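Local coordinates for protein Exo-1,3/1,4-beta-glucanase (Pseudoalteromonas sp., PDB 3RRX) that probably hydrolyses beta-1,3- and beta-1,4-glucosidic linkages from the ends of glucan chains, as a family 3 glycoside hydrolase with an (alpha/beta)8-barrel domain, at residues A[21-26]-A[354-359]; A[13-18]-A[250-255]. The protein carries 1 engineered substitution. All coordinates share one frame; numbering follows the deposited sequence.

Contact 1 of 2, residues A[21-26]-A[354-359]; sequences AVEAQI and FLRAKI
Glu23 and Arg356 meet in a side-on salt bridge, the carboxylate lying along the edge of the guanidinium that carries NE and NH2. Glu23 OE2 accepts from Arg356 NE at 2.8 Å on its syn lone pair. The second bond, from Arg356 NH2 to Glu23 OE1 at 3.0 Å, is the straighter one (161°), although NH2 sits somewhat out of the carboxylate plane. With one nitrogen on each oxygen, the paired bonds restrict rotation of one group against the other; their planes are 32° apart. Glu23 reaches this position by bending at chi2, while Arg356 runs extended through chi2 and bends at chi3.

Next to the salt bridge the contact is apolar. Ile26 pushes CD1 up against the Arg356 backbone, 3.6 Å from Arg356 CA, and its CG1 is 3.9 Å from Ile359 CD1 and also touches Leu355 CB. Ile359 reaches the other way too: its CG2 is 4.0 Å from Val22 CG1 and 3.5 Å from Gln25 NE2, so the Gln25 amide closes over the side of the isoleucine.

These side chains join two helices whose local axes approach to 9.7 Å at 125° between their N-to-C directions. One is the N-terminal helix 20-32; the other, helix 344-361, belongs to the TIM-barrel domain of this family 3 glycoside hydrolase. Leu29, a turn further along the first helix, extends the apolar patch against Leu355 and Ile359.

Further out, Arg356 NH1 is held by the carbonyl of Asp288, which fixes the guanidinium from another direction. Arg18 packs beside the Glu23 carboxylate and close to Arg356 NH2, and also bridges to Asp288. At the start of helix 20-32, Asp19 OD1 accepts a hydrogen bond from Val22 N.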
ATOM      1  N   ALA A  21       7.205 -21.761  24.900  1.00 20.53           N
ATOM      2  CA  ALA A  21       7.846 -20.800  25.799  1.00 23.03           C
ATOM      3  C   ALA A  21       7.115 -19.455  25.777  1.00 23.99           C
ATOM      4  O   ALA A  21       6.908 -18.823  26.819  1.00 20.67           O
ATOM      5  CB  ALA A  21       9.316 -20.611  25.424  1.00 22.39           C
ATOM      6  N   VAL A  22       6.726 -19.020  24.582  1.00 18.91           N
ATOM      7  CA  VAL A  22       5.983 -17.771  24.445  1.00 18.19           C
ATOM      8  C   VAL A  22       4.629 -17.890  25.132  1.00 15.40           C
ATOM      9  O   VAL A  22       4.211 -16.986  25.857  1.00 17.76           O
ATOM     10  CB  VAL A  22       5.765 -17.386  22.959  1.00 21.63           C
ATOM     11  CG1 VAL A  22       4.716 -16.277  22.843  1.00 17.00           C
ATOM     12  CG2 VAL A  22       7.088 -16.964  22.302  1.00 16.91           C
ATOM     13  N   GLU A  23       3.943 -19.006  24.895  1.00 17.29           N
ATOM     14  CA  GLU A  23       2.613 -19.219  25.469  1.00 20.88           C
ATOM     15  C   GLU A  23       2.690 -19.285  26.996  1.00 23.24           C
ATOM     16  O   GLU A  23       1.784 -18.822  27.696  1.00 20.47           O
ATOM     17  CB  GLU A  23       1.958 -20.494  24.910  1.00 22.76           C
ATOM     18  CG  GLU A  23       1.783 -20.519  23.381  1.00 19.09           C
ATOM     19  CD  GLU A  23       0.906 -19.391  22.856  1.00 24.50           C
ATOM     20  OE1 GLU A  23      -0.184 -19.159  23.425  1.00 18.06           O
ATOM     21  OE2 GLU A  23       1.313 -18.729  21.869  1.00 23.07           O
ATOM     22  N   ALA A  24       3.774 -19.864  27.508  1.00 20.22           N
ATOM     23  CA  ALA A  24       3.990 -19.923  28.955  1.00 22.56           C
ATOM     24  C   ALA A  24       4.065 -18.520  29.535  1.00 23.73           C
ATOM     25  O   ALA A  24       3.439 -18.232  30.555  1.00 24.77           O
ATOM     26  CB  ALA A  24       5.260 -20.712  29.291  1.00 22.15           C
ATOM     27  N   GLN A  25       4.818 -17.641  28.876  1.00 21.01           N
ATOM     28  CA  GLN A  25       4.964 -16.264  29.343  1.00 22.60           C
ATOM     29  C   GLN A  25       3.644 -15.494  29.326  1.00 24.11           C
ATOM     30  O   GLN A  25       3.343 -14.745  30.256  1.00 23.68           O
ATOM     31  CB  GLN A  25       5.978 -15.501  28.496  1.00 23.03           C
ATOM     32  CG  GLN A  25       7.375 -16.082  28.463  0.70 27.12           C
ATOM     33  CD  GLN A  25       8.264 -15.339  27.484  0.70 27.33           C
ATOM     34  OE1 GLN A  25       8.856 -15.934  26.580  0.70 29.73           O
ATOM     35  NE2 GLN A  25       8.351 -14.026  27.652  0.70 24.78           N
ATOM     36  N   ILE A  26       2.877 -15.648  28.246  1.00 19.46           N
ATOM     37  CA  ILE A  26       1.573 -15.011  28.161  1.00 19.36           C
ATOM     38  C   ILE A  26       0.688 -15.410  29.347  1.00 20.55           C
ATOM     39  O   ILE A  26       0.054 -14.566  29.977  1.00 23.37           O
ATOM     40  CB  ILE A  26       0.833 -15.388  26.857  1.00 18.28           C
ATOM     41  CG1 ILE A  26       1.574 -14.856  25.625  1.00 17.08           C
ATOM     42  CG2 ILE A  26      -0.572 -14.826  26.878  1.00 15.90           C
ATOM     43  CD1 ILE A  26       1.058 -15.468  24.313  1.00 15.73           C
ATOM     44  N   PHE A 354      -2.378 -10.590  21.024  1.00 12.40           N
ATOM     45  CA  PHE A 354      -1.479  -9.452  20.826  1.00 12.43           C
ATOM     46  C   PHE A 354      -0.110  -9.705  21.478  1.00 14.04           C
ATOM     47  O   PHE A 354       0.936  -9.470  20.868  1.00 11.87           O
ATOM     48  CB  PHE A 354      -2.129  -8.181  21.393  1.00 10.73           C
ATOM     49  CG  PHE A 354      -1.308  -6.928  21.208  1.00 12.29           C
ATOM     50  CD1 PHE A 354      -0.812  -6.580  19.962  1.00 12.13           C
ATOM     51  CD2 PHE A 354      -1.067  -6.078  22.283  1.00 15.76           C
ATOM     52  CE1 PHE A 354      -0.062  -5.425  19.789  1.00 15.54           C
ATOM     53  CE2 PHE A 354      -0.322  -4.920  22.119  1.00 15.46           C
ATOM     54  CZ  PHE A 354       0.182  -4.592  20.873  1.00 15.37           C
ATOM     55  N   LEU A 355      -0.113 -10.188  22.715  1.00 12.60           N
ATOM     56  CA  LEU A 355       1.143 -10.515  23.381  1.00 12.45           C
ATOM     57  C   LEU A 355       1.875 -11.625  22.633  1.00 13.73           C
ATOM     58  O   LEU A 355       3.104 -11.639  22.573  1.00 16.25           O
ATOM     59  CB  LEU A 355       0.910 -10.938  24.835  1.00 12.95           C
ATOM     60  CG  LEU A 355       0.566  -9.807  25.802  1.00 14.39           C
ATOM     61  CD1 LEU A 355       0.398 -10.361  27.213  1.00 19.12           C
ATOM     62  CD2 LEU A 355       1.653  -8.733  25.756  1.00 15.76           C
ATOM     63  N   ARG A 356       1.120 -12.555  22.062  1.00 12.52           N
ATOM     64  CA  ARG A 356       1.718 -13.613  21.255  1.00 12.76           C
ATOM     65  C   ARG A 356       2.627 -13.007  20.175  1.00 15.74           C
ATOM     66  O   ARG A 356       3.711 -13.524  19.899  1.00 12.64           O
ATOM     67  CB  ARG A 356       0.620 -14.486  20.638  1.00 16.01           C
ATOM     68  CG  ARG A 356       1.093 -15.638  19.763  1.00 14.93           C
ATOM     69  CD  ARG A 356      -0.097 -16.553  19.397  1.00 13.19           C
ATOM     70  NE  ARG A 356      -0.676 -17.158  20.594  1.00 15.81           N
ATOM     71  CZ  ARG A 356      -1.979 -17.262  20.844  1.00 17.03           C
ATOM     72  NH1 ARG A 356      -2.880 -16.831  19.962  1.00 13.78           N
ATOM     73  NH2 ARG A 356      -2.381 -17.817  21.981  1.00 16.19           N
ATOM     74  N   ALA A 357       2.190 -11.907  19.569  1.00 12.97           N
ATOM     75  CA  ALA A 357       3.003 -11.252  18.541  1.00 12.83           C
ATOM     76  C   ALA A 357       4.207 -10.520  19.147  1.00 15.38           C
ATOM     77  O   ALA A 357       5.344 -10.715  18.715  1.00 13.76           O
ATOM     78  CB  ALA A 357       2.160 -10.286  17.702  1.00 11.96           C
ATOM     79  N   LYS A 358       3.957  -9.674  20.139  1.00 12.55           N
ATOM     80  CA  LYS A 358       5.026  -8.850  20.705  1.00 13.04           C
ATOM     81  C   LYS A 358       6.105  -9.702  21.370  1.00 14.37           C
ATOM     82  O   LYS A 358       7.298  -9.431  21.227  1.00 14.35           O
ATOM     83  CB  LYS A 358       4.473  -7.849  21.727  1.00 14.20           C
ATOM     84  CG  LYS A 358       3.570  -6.770  21.146  1.00 15.43           C
ATOM     85  CD  LYS A 358       3.490  -5.546  22.068  1.00 15.73           C
ATOM     86  CE  LYS A 358       2.794  -5.870  23.386  1.00 15.50           C
ATOM     87  NZ  LYS A 358       2.630  -4.637  24.207  1.00 15.76           N
ATOM     88  N   ILE A 359       5.682 -10.719  22.113  1.00 10.96           N
ATOM     89  CA  ILE A 359       6.633 -11.561  22.835  1.00 14.61           C
ATOM     90  C   ILE A 359       7.451 -12.412  21.869  1.00 16.00           C
ATOM     91  O   ILE A 359       8.672 -12.516  22.002  1.00 18.14           O
ATOM     92  CB  ILE A 359       5.923 -12.444  23.901  1.00 18.51           C
ATOM     93  CG1 ILE A 359       5.244 -11.557  24.950  1.00 18.04           C
ATOM     94  CG2 ILE A 359       6.902 -13.405  24.578  1.00 13.84           C
ATOM     95  CD1 ILE A 359       4.554 -12.347  26.074  1.00 17.41           C
TER

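Contact 2 of 2, residues A[13-18]-A[250-255]; sequences NTKLKR and AINQGV
The carboxamide of Asn252 takes Thr14 at its oxygen edge and Lys15 over one face. Its OD1 accepts two hydrogen bonds, both in the carbonyl plane: one from Thr14 OG1 at 2.7 Å, arriving on a lone pair, and one from Thr14 N at 3.1 Å, a bent bond of 140°. Such a double grip fixes which way the amide is flipped. Over the face, Lys15 CD lies 3.6 Å from Asn252 ND2, the lysine chain crossing the asparagine at about a right angle. Lys15 then runs beside Gln253, pointing the same way, with CE 3.6 Å from Gln253 NE2.

The asparagine amide gets there because Asn252 CG is anti to its own backbone N (chi1 -165°), which swings it off the end of helix 245-252 toward the incoming chain. That helix finishes in a Schellman motif: Gly254 has positive phi, and Gly254 N and Val255 N bond back to Ile251 O and Ala250 O. Leu16 CD2 packs 4.1 Å from Gly254 CA, and Asn13 CB rests against Ile251 CG2.

Between the two segments sits a water, 2.6 Å from Asn13 OD1 and 2.9 Å from Asn252 O, which accepts a hydrogen bond from Leu16 N at 2.8 Å. Two backbone groups and a side-chain amide are thus linked through one solvent molecule. The chemistry is that of neutral amides, a hydroxyl and a water at a helix C terminus, where the nearby positive charge of Lys15 may be mildly favourable to the helix dipole.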
ATOM      1  N   ASN A  13      -4.473 -21.666   8.467  1.00 14.80           N
ATOM      2  CA  ASN A  13      -3.323 -21.450   9.340  1.00 15.24           C
ATOM      3  C   ASN A  13      -2.501 -22.732   9.483  1.00 15.93           C
ATOM      4  O   ASN A  13      -2.325 -23.240  10.587  1.00 15.49           O
ATOM      5  CB  ASN A  13      -3.784 -20.942  10.716  1.00 12.29           C
ATOM      6  CG  ASN A  13      -2.616 -20.611  11.643  1.00 17.24           C
ATOM      7  OD1 ASN A  13      -1.610 -20.046  11.216  1.00 15.89           O
ATOM      8  ND2 ASN A  13      -2.742 -20.983  12.909  1.00 17.35           N
ATOM      9  N   THR A  14      -1.982 -23.249   8.375  1.00 17.11           N
ATOM     10  CA  THR A  14      -1.416 -24.599   8.391  1.00 17.46           C
ATOM     11  C   THR A  14       0.082 -24.701   8.667  1.00 21.77           C
ATOM     12  O   THR A  14       0.589 -25.810   8.842  1.00 18.36           O
ATOM     13  CB  THR A  14      -1.706 -25.379   7.089  1.00 15.75           C
ATOM     14  OG1 THR A  14      -0.710 -25.073   6.105  1.00 15.76           O
ATOM     15  CG2 THR A  14      -3.107 -25.061   6.536  1.00 15.29           C
ATOM     16  N   LYS A  15       0.791 -23.572   8.709  1.00 15.06           N
ATOM     17  CA  LYS A  15       2.249 -23.619   8.852  1.00 16.72           C
ATOM     18  C   LYS A  15       2.776 -23.227  10.225  1.00 20.25           C
ATOM     19  O   LYS A  15       3.596 -23.936  10.806  1.00 18.94           O
ATOM     20  CB  LYS A  15       2.931 -22.734   7.810  1.00 15.69           C
ATOM     21  CG  LYS A  15       2.781 -23.212   6.386  1.00 19.36           C
ATOM     22  CD  LYS A  15       3.294 -22.132   5.426  1.00 21.11           C
ATOM     23  CE  LYS A  15       3.991 -22.736   4.229  1.00 32.79           C
ATOM     24  NZ  LYS A  15       5.275 -23.358   4.656  1.00 41.48           N
ATOM     25  N   LEU A  16       2.329 -22.079  10.727  1.00 18.74           N
ATOM     26  CA  LEU A  16       2.859 -21.538  11.972  1.00 17.24           C
ATOM     27  C   LEU A  16       2.415 -22.359  13.183  1.00 18.75           C
ATOM     28  O   LEU A  16       1.226 -22.558  13.406  1.00 15.52           O
ATOM     29  CB  LEU A  16       2.417 -20.081  12.149  1.00 16.53           C
ATOM     30  CG  LEU A  16       2.948 -19.359  13.389  1.00 17.22           C
ATOM     31  CD1 LEU A  16       4.477 -19.211  13.318  1.00 15.21           C
ATOM     32  CD2 LEU A  16       2.266 -17.988  13.551  1.00 13.69           C
ATOM     33  N   LYS A  17       3.375 -22.828  13.971  1.00 18.10           N
ATOM     34  CA  LYS A  17       3.044 -23.505  15.220  1.00 21.48           C
ATOM     35  C   LYS A  17       3.382 -22.571  16.361  1.00 17.63           C
ATOM     36  O   LYS A  17       4.355 -21.814  16.282  1.00 17.73           O
ATOM     37  CB  LYS A  17       3.839 -24.796  15.380  1.00 22.77           C
ATOM     38  CG  LYS A  17       3.947 -25.657  14.138  0.50 21.44           C
ATOM     39  CD  LYS A  17       4.965 -26.759  14.397  0.50 32.03           C
ATOM     40  CE  LYS A  17       6.241 -26.175  15.019  0.50 35.35           C
ATOM     41  NZ  LYS A  17       7.040 -27.171  15.799  0.50 32.43           N
ATOM     42  N   ARG A  18       2.577 -22.610  17.414  1.00 18.48           N
ATOM     43  CA  ARG A  18       2.834 -21.790  18.583  1.00 18.52           C
ATOM     44  C   ARG A  18       4.151 -22.195  19.231  1.00 21.78           C
ATOM     45  O   ARG A  18       4.587 -23.335  19.088  1.00 18.01           O
ATOM     46  CB  ARG A  18       1.700 -21.926  19.594  1.00 20.32           C
ATOM     47  CG  ARG A  18       0.412 -21.255  19.165  1.00 19.63           C
ATOM     48  CD  ARG A  18      -0.640 -21.413  20.246  1.00 20.48           C
ATOM     49  NE  ARG A  18      -1.921 -20.829  19.863  1.00 20.04           N
ATOM     50  CZ  ARG A  18      -3.018 -20.911  20.606  1.00 25.50           C
ATOM     51  NH1 ARG A  18      -2.992 -21.567  21.767  1.00 23.66           N
ATOM     52  NH2 ARG A  18      -4.140 -20.345  20.190  1.00 17.99           N
ATOM     53  N   ALA A 250      -1.794 -15.152   3.285  1.00 13.11           N
ATOM     54  CA  ALA A 250      -1.185 -14.337   4.342  1.00 12.99           C
ATOM     55  C   ALA A 250      -1.266 -15.043   5.693  1.00 11.63           C
ATOM     56  O   ALA A 250      -0.302 -15.051   6.463  1.00 11.53           O
ATOM     57  CB  ALA A 250      -1.829 -12.948   4.414  1.00 11.73           C
ATOM     58  N   ILE A 251      -2.424 -15.631   5.983  1.00 10.82           N
ATOM     59  CA  ILE A 251      -2.591 -16.372   7.223  1.00 13.05           C
ATOM     60  C   ILE A 251      -1.735 -17.643   7.215  1.00 13.49           C
ATOM     61  O   ILE A 251      -1.134 -17.997   8.231  1.00 12.15           O
ATOM     62  CB  ILE A 251      -4.077 -16.722   7.508  1.00 14.88           C
ATOM     63  CG1 ILE A 251      -4.891 -15.444   7.780  1.00 11.75           C
ATOM     64  CG2 ILE A 251      -4.175 -17.643   8.724  1.00 13.60           C
ATOM     65  CD1 ILE A 251      -6.421 -15.637   7.657  1.00 11.03           C
ATOM     66  N   ASN A 252      -1.679 -18.324   6.078  1.00 12.33           N
ATOM     67  CA  ASN A 252      -0.876 -19.538   6.002  1.00 12.73           C
ATOM     68  C   ASN A 252       0.604 -19.247   6.284  1.00 17.22           C
ATOM     69  O   ASN A 252       1.302 -20.070   6.891  1.00 13.88           O
ATOM     70  CB  ASN A 252      -1.054 -20.246   4.659  1.00 12.12           C
ATOM     71  CG  ASN A 252      -0.533 -21.675   4.679  1.00 15.59           C
ATOM     72  OD1 ASN A 252      -0.724 -22.405   5.656  1.00 13.36           O
ATOM     73  ND2 ASN A 252       0.143 -22.073   3.608  1.00 14.18           N
ATOM     74  N   GLN A 253       1.073 -18.071   5.858  1.00 11.92           N
ATOM     75  CA  GLN A 253       2.457 -17.669   6.109  1.00 13.67           C
ATOM     76  C   GLN A 253       2.667 -17.052   7.488  1.00 13.98           C
ATOM     77  O   GLN A 253       3.764 -16.590   7.803  1.00 14.25           O
ATOM     78  CB  GLN A 253       2.963 -16.711   5.021  1.00 14.12           C
ATOM     79  CG  GLN A 253       2.995 -17.314   3.632  1.00 15.53           C
ATOM     80  CD  GLN A 253       3.740 -18.645   3.575  1.00 20.84           C
ATOM     81  OE1 GLN A 253       4.661 -18.888   4.351  1.00 18.95           O
ATOM     82  NE2 GLN A 253       3.324 -19.519   2.661  1.00 26.02           N
ATOM     83  N   GLY A 254       1.617 -17.035   8.311  1.00 13.51           N
ATOM     84  CA  GLY A 254       1.758 -16.650   9.708  1.00 12.83           C
ATOM     85  C   GLY A 254       1.718 -15.154   9.978  1.00 13.56           C
ATOM     86  O   GLY A 254       2.313 -14.676  10.946  1.00 12.56           O
ATOM     87  N   VAL A 255       1.025 -14.403   9.130  1.00  9.63           N
ATOM     88  CA  VAL A 255       0.907 -12.962   9.361  1.00 11.39           C
ATOM     89  C   VAL A 255       0.384 -12.764  10.791  1.00  9.20           C
ATOM     90  O   VAL A 255      -0.519 -13.482  11.247  1.00 10.81           O
ATOM     91  CB  VAL A 255      -0.026 -12.291   8.335  1.00  9.78           C
ATOM     92  CG1 VAL A 255      -1.503 -12.611   8.683  1.00  8.92           C
ATOM     93  CG2 VAL A 255       0.229 -10.773   8.295  1.00  8.75           C
TER
HETATM   94  O   HOH W   1       0.189 -20.791   9.433  1.00 13.98           O

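Overall arrangement
From the N terminus, the chain first passes through 13-18 as an irregular strip and then enters helix 20-32, which carries 21-26. Contact 2 closes a loop of some 230 residues by bringing 13-18 to the end of helix 245-252; contact 1 closes one of nearly 330, bringing 21-26 to helix 344-361. The segments alternate along the chain, so the two loops cross and neither nests in the other. Together they lay the N-terminal arm across two outer helices of the barrel domain. Their centres are about 16 Å apart, and Arg18 joins them, packing against Glu23 and Arg356 while salt-bridging Asp288.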